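Local coordinates for uncharacterized protein (Acinetobacter baumannii, PDB 5D66) that is of unknown function but folds as an ankyrin repeat domain, a stack of paired helices and hairpin loops that probably binds partner proteins, at residues N63-L74 and L89-R100. Numbering follows the deposited sequence. Where two conformers were deposited one is given.
Sequences NAKDNIQDSPYL and LMHGADLKSTNR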
ATOM      1  N   ASN A  63      -5.526  -4.641  -9.754  1.00  4.68           N
ATOM      2  CA  ASN A  63      -5.242  -3.261 -10.130  1.00  4.96           C
ATOM      3  C   ASN A  63      -6.448  -2.489 -10.598  1.00  4.87           C
ATOM      4  O   ASN A  63      -6.315  -1.328 -10.949  1.00  5.50           O
ATOM      5  CB  ASN A  63      -4.191  -3.239 -11.240  1.00  5.50           C
ATOM      6  CG  ASN A  63      -2.920  -3.953 -10.786  1.00  5.29           C
ATOM      7  OD1 ASN A  63      -2.335  -3.577  -9.763  1.00  6.03           O
ATOM      8  ND2 ASN A  63      -2.455  -4.928 -11.563  1.00  6.83           N
ATOM      9  N   ALA A  64      -7.629  -3.095 -10.639  1.00  5.48           N
ATOM     10  CA  ALA A  64      -8.811  -2.333 -11.010  1.00  5.78           C
ATOM     11  C   ALA A  64      -9.004  -1.228  -9.973  1.00  5.36           C
ATOM     12  O   ALA A  64      -8.816  -1.476  -8.792  1.00  6.03           O
ATOM     13  CB  ALA A  64     -10.042  -3.243 -11.063  1.00  6.84           C
ATOM     14  N   LYS A  65      -9.394  -0.053 -10.422  1.00  5.01           N
ATOM     15  CA  LYS A  65      -9.575   1.102  -9.563  1.00  5.35           C
ATOM     16  C   LYS A  65     -11.041   1.455  -9.294  1.00  4.69           C
ATOM     17  O   LYS A  65     -11.884   1.230 -10.123  1.00  6.87           O
ATOM     18  CB  LYS A  65      -8.805   2.332 -10.068  1.00  6.16           C
ATOM     19  CG  LYS A  65      -7.291   2.275  -9.748  1.00  7.23           C
ATOM     20  CD  LYS A  65      -6.555   3.485 -10.210  1.00  7.32           C
ATOM     21  CE  LYS A  65      -5.121   3.559  -9.615  1.00  6.59           C
ATOM     22  NZ  LYS A  65      -4.434   4.729 -10.233  1.00  7.09           N
ATOM     23  N   ASP A  66     -11.244   2.048  -8.152  1.00  4.40           N
ATOM     24  CA  ASP A  66     -12.509   2.652  -7.750  1.00  5.15           C
ATOM     25  C   ASP A  66     -12.486   4.148  -7.964  1.00  5.30           C
ATOM     26  O   ASP A  66     -11.482   4.728  -8.421  1.00  5.55           O
ATOM     27  CB  ASP A  66     -12.867   2.220  -6.335  1.00  5.67           C
ATOM     28  CG  ASP A  66     -12.133   2.964  -5.225  1.00  6.40           C
ATOM     29  OD1 ASP A  66     -11.231   3.762  -5.533  1.00  5.90           O
ATOM     30  OD2 ASP A  66     -12.539   2.739  -4.054  1.00  9.10           O
ATOM     31  N   ASN A  67     -13.529   4.811  -7.542  1.00  5.45           N
ATOM     32  CA  ASN A  67     -13.723   6.248  -7.852  1.00  6.11           C
ATOM     33  C   ASN A  67     -12.898   7.157  -6.939  1.00  5.65           C
ATOM     34  O   ASN A  67     -12.997   8.375  -7.144  1.00  6.78           O
ATOM     35  CB  ASN A  67     -15.212   6.585  -7.831  1.00  7.57           C
ATOM     36  CG  ASN A  67     -15.858   6.429  -6.493  1.00  7.60           C
ATOM     37  OD1 ASN A  67     -15.192   6.489  -5.469  1.00  8.72           O
ATOM     38  ND2 ASN A  67     -17.181   6.372  -6.470  1.00 11.30           N
ATOM     39  N   ILE A  68     -12.040   6.641  -6.085  1.00  5.42           N
ATOM     40  CA  ILE A  68     -10.964   7.413  -5.414  1.00  5.66           C
ATOM     41  C   ILE A  68      -9.583   6.879  -5.760  1.00  5.72           C
ATOM     42  O   ILE A  68      -8.637   7.226  -5.067  1.00  6.50           O
ATOM     43  CB  ILE A  68     -11.185   7.566  -3.905  1.00  6.82           C
ATOM     44  CG1 ILE A  68     -11.103   6.241  -3.147  1.00  7.00           C
ATOM     45  CG2 ILE A  68     -12.515   8.304  -3.662  1.00  7.94           C
ATOM     46  CD1 ILE A  68     -11.104   6.363  -1.659  1.00  7.16           C
ATOM     47  N   GLN A  69      -9.451   6.145  -6.850  1.00  5.40           N
ATOM     48  CA  GLN A  69      -8.167   5.595  -7.339  1.00  5.53           C
ATOM     49  C   GLN A  69      -7.532   4.565  -6.409  1.00  5.76           C
ATOM     50  O   GLN A  69      -6.349   4.296  -6.539  1.00  7.44           O
ATOM     51  CB  GLN A  69      -7.162   6.708  -7.708  1.00  6.99           C
ATOM     52  CG  GLN A  69      -7.668   7.646  -8.818  1.00  7.20           C
ATOM     53  CD  GLN A  69      -6.431   8.172  -9.618  1.00  7.91           C
ATOM     54  OE1 GLN A  69      -5.596   7.409 -10.129  1.00 11.05           O
ATOM     55  NE2 GLN A  69      -6.393   9.464  -9.831  1.00 10.46           N
ATOM     56  N   ASP A  70      -8.326   3.910  -5.579  1.00  5.31           N
ATOM     57  CA  ASP A  70      -7.861   2.748  -4.850  1.00  5.33           C
ATOM     58  C   ASP A  70      -8.017   1.524  -5.713  1.00  5.47           C
ATOM     59  O   ASP A  70      -9.009   1.327  -6.402  1.00  6.42           O
ATOM     60  CB  ASP A  70      -8.632   2.545  -3.554  1.00  6.06           C
ATOM     61  CG  ASP A  70      -8.193   3.472  -2.470  1.00  7.20           C
ATOM     62  OD1 ASP A  70      -7.038   3.976  -2.469  1.00  7.64           O
ATOM     63  OD2 ASP A  70      -8.982   3.561  -1.492  1.00  8.05           O
ATOM     64  N   SER A  71      -7.052   0.624  -5.616  1.00  4.94           N
ATOM     65  CA  SER A  71      -7.130  -0.753  -6.105  1.00  4.57           C
ATOM     66  C   SER A  71      -6.994  -1.690  -4.942  1.00  4.33           C
ATOM     67  O   SER A  71      -6.477  -1.309  -3.863  1.00  4.91           O
ATOM     68  CB  SER A  71      -6.063  -1.078  -7.141  1.00  4.95           C
ATOM     69  OG  SER A  71      -4.788  -1.035  -6.511  1.00  5.02           O
ATOM     70  N   PRO A  72      -7.310  -2.971  -5.128  1.00  4.54           N
ATOM     71  CA  PRO A  72      -7.091  -3.937  -4.040  1.00  5.01           C
ATOM     72  C   PRO A  72      -5.635  -3.936  -3.521  1.00  4.58           C
ATOM     73  O   PRO A  72      -5.406  -3.899  -2.330  1.00  4.64           O
ATOM     74  CB  PRO A  72      -7.567  -5.272  -4.624  1.00  4.50           C
ATOM     75  CG  PRO A  72      -8.664  -4.811  -5.580  1.00  5.04           C
ATOM     76  CD  PRO A  72      -8.183  -3.526  -6.166  1.00  4.60           C
ATOM     77  N   TYR A  73      -4.676  -3.985  -4.449  1.00  4.38           N
ATOM     78  CA  TYR A  73      -3.259  -3.930  -4.080  1.00  4.85           C
ATOM     79  C   TYR A  73      -2.944  -2.628  -3.314  1.00  4.40           C
ATOM     80  O   TYR A  73      -2.317  -2.649  -2.252  1.00  4.96           O
ATOM     81  CB  TYR A  73      -2.422  -4.077  -5.354  1.00  4.79           C
ATOM     82  CG  TYR A  73      -1.045  -3.447  -5.255  1.00  4.61           C
ATOM     83  CD1 TYR A  73      -0.066  -3.994  -4.453  1.00  5.26           C
ATOM     84  CD2 TYR A  73      -0.754  -2.278  -5.935  1.00  4.65           C
ATOM     85  CE1 TYR A  73       1.196  -3.386  -4.376  1.00  5.23           C
ATOM     86  CE2 TYR A  73       0.488  -1.675  -5.870  1.00  5.50           C
ATOM     87  CZ  TYR A  73       1.440  -2.203  -5.043  1.00  5.18           C
ATOM     88  OH  TYR A  73       2.684  -1.607  -4.929  1.00  6.38           O
ATOM     89  N   LEU A  74      -3.282  -1.469  -3.895  1.00  4.46           N
ATOM     90  CA  LEU A  74      -2.908  -0.204  -3.283  1.00  4.97           C
ATOM     91  C   LEU A  74      -3.497  -0.039  -1.895  1.00  4.84           C
ATOM     92  O   LEU A  74      -2.837   0.449  -0.972  1.00  5.65           O
ATOM     93  CB  LEU A  74      -3.270   0.975  -4.164  1.00  4.77           C
ATOM     94  CG  LEU A  74      -2.472   1.144  -5.403  1.00  5.31           C
ATOM     95  CD1 LEU A  74      -3.198   2.065  -6.405  1.00  5.62           C
ATOM     96  CD2 LEU A  74      -1.128   1.768  -5.083  1.00  5.79           C
ATOM     97  N   LEU A  89       0.411  -9.454  -4.623  1.00  5.73           N
ATOM     98  CA  LEU A  89       1.767  -9.493  -5.120  1.00  6.50           C
ATOM     99  C   LEU A  89       2.106 -10.738  -5.944  1.00  6.74           C
ATOM    100  O   LEU A  89       2.960 -10.715  -6.780  1.00  8.17           O
ATOM    101  CB  LEU A  89       2.771  -9.283  -3.971  1.00  6.23           C
ATOM    102  CG  LEU A  89       2.736  -7.928  -3.284  1.00  5.57           C
ATOM    103  CD1 LEU A  89       3.600  -7.948  -2.027  1.00  6.95           C
ATOM    104  CD2 LEU A  89       3.246  -6.880  -4.196  1.00  6.47           C
HETATM  105  N   MSE A  90       1.368 -11.813  -5.684  1.00  6.97           N
HETATM  106  CA  MSE A  90       1.499 -13.089  -6.400  0.60  6.98           C
HETATM  107  C   MSE A  90       0.596 -13.128  -7.650  1.00  7.26           C
HETATM  108  O   MSE A  90       0.717 -14.081  -8.436  1.00  8.33           O
HETATM  109  CB  MSE A  90       1.138 -14.244  -5.460  0.60  8.49           C
HETATM  110  CG  MSE A  90       2.201 -14.538  -4.443  0.60 13.68           C
HETATM  111 SE   MSE A  90       3.930 -15.004  -5.201  0.40 19.50          SE
HETATM  112  CE  MSE A  90       3.460 -16.243  -6.494  0.60 18.58           C
ATOM    113  N   HIS A  91      -0.301 -12.133  -7.811  1.00  6.20           N
ATOM    114  CA  HIS A  91      -1.323 -12.159  -8.849  1.00  5.72           C
ATOM    115  C   HIS A  91      -1.431 -10.841  -9.547  1.00  6.38           C
ATOM    116  O   HIS A  91      -2.511 -10.344  -9.829  1.00  8.69           O
ATOM    117  CB  HIS A  91      -2.662 -12.558  -8.270  1.00  6.18           C
ATOM    118  CG  HIS A  91      -2.693 -13.980  -7.811  1.00  7.69           C
ATOM    119  ND1 HIS A  91      -2.840 -15.064  -8.660  1.00  9.52           N
ATOM    120  CD2 HIS A  91      -2.421 -14.500  -6.592  1.00  7.99           C
ATOM    121  CE1 HIS A  91      -2.741 -16.172  -7.945  1.00 11.43           C
ATOM    122  NE2 HIS A  91      -2.481 -15.858  -6.707  1.00 11.98           N
ATOM    123  N   GLY A  92      -0.293 -10.265  -9.885  1.00  6.05           N
ATOM    124  CA  GLY A  92      -0.249  -9.215 -10.877  1.00  6.54           C
ATOM    125  C   GLY A  92      -0.258  -7.788 -10.368  1.00  5.21           C
ATOM    126  O   GLY A  92      -0.405  -6.859 -11.191  1.00  6.15           O
ATOM    127  N   ALA A  93       0.003  -7.552  -9.095  1.00  5.58           N
ATOM    128  CA  ALA A  93       0.048  -6.180  -8.615  1.00  5.50           C
ATOM    129  C   ALA A  93       0.987  -5.332  -9.485  1.00  5.51           C
ATOM    130  O   ALA A  93       2.119  -5.712  -9.747  1.00  6.36           O
ATOM    131  CB  ALA A  93       0.571  -6.181  -7.184  1.00  6.49           C
ATOM    132  N   ASP A  94       0.487  -4.167  -9.903  1.00  5.71           N
ATOM    133  CA  ASP A  94       1.295  -3.236 -10.683  1.00  5.98           C
ATOM    134  C   ASP A  94       2.057  -2.348  -9.726  1.00  5.45           C
ATOM    135  O   ASP A  94       1.464  -1.466  -9.108  1.00  5.38           O
ATOM    136  CB  ASP A  94       0.377  -2.408 -11.572  1.00  7.01           C
ATOM    137  CG  ASP A  94       1.114  -1.379 -12.380  1.00  8.59           C
ATOM    138  OD1 ASP A  94       2.352  -1.275 -12.230  1.00  9.07           O
ATOM    139  OD2 ASP A  94       0.452  -0.671 -13.187  1.00 12.73           O
ATOM    140  N   LEU A  95       3.335  -2.636  -9.495  1.00  5.54           N
ATOM    141  CA  LEU A  95       4.070  -1.945  -8.489  1.00  5.50           C
ATOM    142  C   LEU A  95       4.314  -0.492  -8.824  1.00  5.74           C
ATOM    143  O   LEU A  95       4.723   0.340  -7.986  1.00  6.46           O
ATOM    144  CB  LEU A  95       5.399  -2.651  -8.166  1.00  5.99           C
ATOM    145  CG  LEU A  95       5.297  -4.143  -7.818  1.00  6.07           C
ATOM    146  CD1 LEU A  95       6.675  -4.612  -7.439  1.00  6.92           C
ATOM    147  CD2 LEU A  95       4.255  -4.403  -6.770  1.00  7.20           C
ATOM    148  N   LYS A  96       4.108  -0.100 -10.094  1.00  6.11           N
ATOM    149  CA  LYS A  96       4.196   1.266 -10.556  1.00  7.54           C
ATOM    150  C   LYS A  96       2.890   2.021 -10.366  1.00  7.12           C
ATOM    151  O   LYS A  96       2.836   3.246 -10.599  1.00  8.76           O
ATOM    152  CB  LYS A  96       4.630   1.352 -12.029  1.00  8.45           C
ATOM    153  CG  LYS A  96       6.046   0.831 -12.239  1.00 10.95           C
ATOM    154  CD  LYS A  96       6.416   0.886 -13.757  1.00 16.69           C
ATOM    155  CE  LYS A  96       6.868  -0.435 -14.342  1.00 22.13           C
ATOM    156  NZ  LYS A  96       7.337  -0.261 -15.747  1.00 32.94           N
ATOM    157  N   SER A  97       1.800   1.350 -10.028  1.00  6.43           N
ATOM    158  CA  SER A  97       0.533   2.011  -9.892  1.00  7.07           C
ATOM    159  C   SER A  97       0.525   2.898  -8.673  1.00  6.01           C
ATOM    160  O   SER A  97       1.243   2.688  -7.682  1.00  6.90           O
ATOM    161  CB  SER A  97      -0.631   0.989  -9.831  1.00  7.12           C
ATOM    162  OG  SER A  97      -0.617   0.187  -8.670  1.00  6.82           O
ATOM    163  N   THR A  98      -0.337   3.892  -8.739  1.00  6.55           N
ATOM    164  CA  THR A  98      -0.375   4.923  -7.749  1.00  6.75           C
ATOM    165  C   THR A  98      -1.825   5.200  -7.287  1.00  5.65           C
ATOM    166  O   THR A  98      -2.809   5.084  -8.063  1.00  6.86           O
ATOM    167  CB  THR A  98       0.289   6.234  -8.225  1.00  8.88           C
ATOM    168  OG1 THR A  98      -0.330   6.656  -9.438  1.00 11.25           O
ATOM    169  CG2 THR A  98       1.829   6.092  -8.465  1.00  9.15           C
ATOM    170  N   ASN A  99      -1.928   5.616  -6.035  1.00  6.37           N
ATOM    171  CA  ASN A  99      -3.174   5.972  -5.416  1.00  6.39           C
ATOM    172  C   ASN A  99      -3.512   7.446  -5.743  1.00  6.55           C
ATOM    173  O   ASN A  99      -2.819   8.076  -6.547  1.00  8.04           O
ATOM    174  CB  ASN A  99      -3.073   5.732  -3.907  1.00  6.44           C
ATOM    175  CG  ASN A  99      -1.958   6.506  -3.268  1.00  6.71           C
ATOM    176  OD1 ASN A  99      -1.681   7.631  -3.670  1.00  7.43           O
ATOM    177  ND2 ASN A  99      -1.270   5.903  -2.310  1.00  7.97           N
ATOM    178  N   ARG A 100      -4.540   7.995  -5.128  1.00  6.93           N
ATOM    179  CA  ARG A 100      -4.982   9.334  -5.467  1.00  7.98           C
ATOM    180  C   ARG A 100      -3.959  10.385  -5.119  1.00  8.74           C
ATOM    181  O   ARG A 100      -4.101  11.554  -5.653  1.00 10.83           O
ATOM    182  CB  ARG A 100      -6.330   9.657  -4.849  1.00  9.79           C
ATOM    183  CG  ARG A 100      -6.286   9.776  -3.386  1.00 10.51           C
ATOM    184  CD  ARG A 100      -7.715   9.617  -2.790  1.00 11.60           C
ATOM    185  NE  ARG A 100      -7.764   9.698  -1.360  1.00 14.43           N
ATOM    186  CZ  ARG A 100      -7.685   8.660  -0.503  1.00 15.69           C
ATOM    187  NH1 ARG A 100      -7.384   7.400  -0.887  1.00 14.13           N
ATOM    188  NH2 ARG A 100      -7.867   8.925   0.783  1.00 19.69           N
TER
HETATM  189  O   HOH W   1      -2.936  -1.239  -8.516  1.00  5.86           O
HETATM  190  O   HOH W   2      -1.730   4.081 -11.351  1.00 12.86           O
HETATM  191  O   HOH W   3      -6.524   6.424  -3.587  1.00  8.05           O
HETATM  192  O   HOH W   4      -8.232   5.107   0.580  1.00 10.34           O
HETATM  193  O   HOH W   5       2.710   0.903  -6.145  1.00  6.48           O
HETATM  194  O   HOH W   6      -2.384   3.306  -1.546  1.00  8.10           O
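Tyr73, at the start of helix 72-79, packs against Ala93, just beyond helix 82-90, and beside it the hairpin loops of this ankyrin repeat stack are laced together. CG lies anti to the backbone N (chi1 154°), which brings the ring up to Ala93. The Tyr73 CB sits 4.1 Å from Ala93 CB, and this methyl lies over one ring face, offset toward the CD1 side, in a CH-pi contact. CE1 meets Leu89 CD2, CE2 approaches Asp94 O and, at the edge, Ser97 OG, and CZ touches Leu95 CD2. At the tip, OH donates to a water lying in the ring plane, which in turn donates to Leu95 O and Ser97 O. Leu85 and Leu121 of neighbouring helices also pack on this tyrosine.

Asn63 uses both ends of its amide, which holds the group against rotation. OD1 accepts a nearly straight bond from Asp94 N (2.9 Å). ND2 donates to Gly92 O at 2.8 Å. A water donates to both Asn63 OD1 and Ser97 OG and also bonds to Ser71 OG, which caps helix 72-79 from the N-cap position by accepting from Leu74 N. Farther along, Arg100 runs beside Ile68, whose CD1 lies over a guanidinium face; Arg100 NH1 makes a long salt bridge to Asp70 OD1, supplemented by two bridging waters. The extended Lys65 chain ends with NZ donating to Gln69 OE1, to a water that also accepts from Thr98 N, and to Thr98 O, the last 2.7 Å away and met almost head-on.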